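Local coordinates for protein Zn-dependent hydrolase of metallo-beta-lactamase superfamily TM0207 (Thermotoga maritima, PDB 1VJN) that is probably a zinc-dependent hydrolase of the metallo-beta-lactamase superfamily, its natural substrate not established, at residues H173-Y178 and L183-D188. Sequence-based numbering, arbitrary orientation.
Sequences HYKTKY and LLPVDD
Lys175 and Pro185 bring their CA atoms to 4.8 Å where the touching parts, 173-175 and 183-186, run nearly at right angles, 93° apart, in the connection from strand 168-172 into helix 187-190 of this metallo-beta-lactamase fold. One direct backbone bond joins them, Lys175 N to Leu184 O at 3.0 Å, with the N-H lying above the carbonyl plane rather than on a lone pair. A water extends the link, donating to Lys175 O and accepting from Val186 N. Beside this polar seam the Tyr174 ring lies alongside Val186, whose CB sits 3.7 Å from the ring centroid, nearly on the ring normal: a CH-pi contact over the face. CG of Tyr174 is tucked between its own N and carbonyl carbon (chi1 46°), which turns the ring to that side; Val186 CG2 adds a second touch at CE2. Tyr174 also packs on Val146, and Leu184 is backbone hydrogen-bonded to Gly147, tying the turn to the strand 141-145 side of the fold. Leu183 points toward the 173-178 segment and lays CD1 against Tyr174 O. The exposed Lys175 chain bends back at its last two torsions, passing CE beside Pro185 CD; NZ has a weak hydrogen bond to Lys180 O and a shorter one to Leu183 O, 2.6 Å from NZ and nearly in line with the C=O bond.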
loop_
_atom_site.group_PDB
_atom_site.type_symbol
_atom_site.label_atom_id
_atom_site.label_comp_id
_atom_site.label_asym_id
_atom_site.label_seq_id
_atom_site.Cartn_x
_atom_site.Cartn_y
_atom_site.Cartn_z
ATOM N N HIS A 173 7.158 -1.521 -5.815
ATOM C CA HIS A 173 8.219 -2.529 -5.647
ATOM C C HIS A 173 8.603 -3.102 -7.024
ATOM O O HIS A 173 8.615 -4.313 -7.191
ATOM C CB HIS A 173 7.783 -3.727 -4.754
ATOM C CG HIS A 173 7.792 -3.464 -3.283
ATOM N ND1 HIS A 173 6.637 -3.475 -2.518
ATOM C CD2 HIS A 173 8.810 -3.254 -2.418
ATOM C CE1 HIS A 173 6.943 -3.250 -1.254
ATOM N NE2 HIS A 173 8.254 -3.099 -1.168
ATOM N N TYR A 174 8.867 -2.235 -8.004
ATOM C CA TYR A 174 9.255 -2.642 -9.344
ATOM C C TYR A 174 10.566 -1.947 -9.724
ATOM O O TYR A 174 11.067 -1.166 -8.918
ATOM C CB TYR A 174 8.126 -2.319 -10.350
ATOM C CG TYR A 174 7.519 -0.958 -10.235
ATOM C CD1 TYR A 174 8.128 0.115 -10.808
ATOM C CD2 TYR A 174 6.278 -0.760 -9.616
ATOM C CE1 TYR A 174 7.592 1.364 -10.728
ATOM C CE2 TYR A 174 5.702 0.485 -9.579
ATOM C CZ TYR A 174 6.382 1.553 -10.132
ATOM O OH TYR A 174 5.887 2.832 -10.091
ATOM N N LYS A 175 11.101 -2.251 -10.925
ATOM C CA LYS A 175 12.339 -1.702 -11.430
ATOM C C LYS A 175 12.271 -0.192 -11.520
ATOM O O LYS A 175 11.326 0.346 -12.125
ATOM C CB LYS A 175 12.679 -2.253 -12.823
ATOM C CG LYS A 175 14.107 -2.100 -13.182
ATOM C CD LYS A 175 14.433 -2.615 -14.632
ATOM C CE LYS A 175 14.256 -4.130 -14.790
ATOM N NZ LYS A 175 15.143 -4.956 -13.887
ATOM N N THR A 176 13.272 0.444 -10.899
ATOM C CA THR A 176 13.535 1.889 -10.986
ATOM C C THR A 176 14.946 2.083 -11.479
ATOM O O THR A 176 15.660 1.112 -11.687
ATOM C CB THR A 176 13.349 2.583 -9.580
ATOM O OG1 THR A 176 14.297 2.075 -8.624
ATOM C CG2 THR A 176 12.012 2.242 -8.963
ATOM N N LYS A 177 15.366 3.339 -11.641
ATOM C CA LYS A 177 16.670 3.644 -12.246
ATOM C C LYS A 177 17.827 3.093 -11.413
ATOM O O LYS A 177 18.789 2.544 -11.939
ATOM C CB LYS A 177 16.866 5.158 -12.432
ATOM C CG LYS A 177 17.981 5.446 -13.442
ATOM C CD LYS A 177 18.399 6.900 -13.502
ATOM C CE LYS A 177 19.531 7.083 -14.502
ATOM N NZ LYS A 177 20.062 8.467 -14.462
ATOM N N TYR A 178 17.724 3.271 -10.111
ATOM C CA TYR A 178 18.765 2.844 -9.182
ATOM C C TYR A 178 18.480 1.563 -8.368
ATOM O O TYR A 178 19.393 1.048 -7.726
ATOM C CB TYR A 178 19.141 4.032 -8.273
ATOM C CG TYR A 178 19.813 5.114 -9.086
ATOM C CD1 TYR A 178 21.002 4.851 -9.760
ATOM C CD2 TYR A 178 19.232 6.367 -9.245
ATOM C CE1 TYR A 178 21.634 5.829 -10.548
ATOM C CE2 TYR A 178 19.860 7.358 -10.024
ATOM C CZ TYR A 178 21.054 7.071 -10.676
ATOM O OH TYR A 178 21.680 8.009 -11.459
ATOM N N LEU A 183 14.410 -7.242 -10.379
ATOM C CA LEU A 183 13.096 -6.641 -10.238
ATOM C C LEU A 183 12.510 -6.415 -11.626
ATOM O O LEU A 183 13.164 -5.843 -12.465
ATOM C CB LEU A 183 13.201 -5.307 -9.555
ATOM C CG LEU A 183 13.470 -5.236 -8.080
ATOM C CD1 LEU A 183 13.450 -3.778 -7.694
ATOM C CD2 LEU A 183 12.402 -6.031 -7.319
ATOM N N LEU A 184 11.268 -6.832 -11.843
ATOM C CA LEU A 184 10.623 -6.660 -13.134
ATOM C C LEU A 184 10.116 -5.233 -13.289
ATOM O O LEU A 184 9.808 -4.559 -12.302
ATOM C CB LEU A 184 9.461 -7.637 -13.269
ATOM C CG LEU A 184 9.837 -9.125 -13.271
ATOM C CD1 LEU A 184 8.613 -10.015 -13.092
ATOM C CD2 LEU A 184 10.627 -9.522 -14.553
ATOM N N PRO A 185 10.030 -4.761 -14.530
ATOM C CA PRO A 185 9.448 -3.466 -14.793
ATOM C C PRO A 185 7.935 -3.452 -14.507
ATOM O O PRO A 185 7.296 -4.481 -14.591
ATOM C CB PRO A 185 9.722 -3.259 -16.272
ATOM C CG PRO A 185 9.797 -4.611 -16.819
ATOM C CD PRO A 185 10.500 -5.415 -15.771
ATOM N N VAL A 186 7.398 -2.275 -14.173
ATOM C CA VAL A 186 5.972 -2.110 -13.973
ATOM C C VAL A 186 5.198 -2.462 -15.259
ATOM O O VAL A 186 4.070 -2.911 -15.203
ATOM C CB VAL A 186 5.625 -0.654 -13.463
ATOM C CG1 VAL A 186 5.793 0.394 -14.513
ATOM C CG2 VAL A 186 4.211 -0.644 -12.933
ATOM N N ASP A 187 5.832 -2.301 -16.411
ATOM C CA ASP A 187 5.190 -2.631 -17.690
ATOM C C ASP A 187 4.713 -4.087 -17.769
ATOM O O ASP A 187 3.727 -4.366 -18.449
ATOM C CB ASP A 187 6.141 -2.348 -18.855
ATOM C CG ASP A 187 6.370 -0.840 -19.102
ATOM O OD1 ASP A 187 5.766 0.036 -18.414
ATOM O OD2 ASP A 187 7.162 -0.444 -20.000
ATOM N N ASP A 188 5.392 -5.017 -17.068
ATOM C CA ASP A 188 4.955 -6.426 -17.043
ATOM C C ASP A 188 3.630 -6.624 -16.335
ATOM O O ASP A 188 2.886 -7.529 -16.623
ATOM C CB ASP A 188 5.991 -7.308 -16.336
ATOM C CG ASP A 188 7.246 -7.505 -17.153
ATOM O OD1 ASP A 188 7.415 -6.847 -18.205
ATOM O OD2 ASP A 188 8.139 -8.301 -16.809
HETATM O O HOH W 1 9.404 -0.121 -14.014
#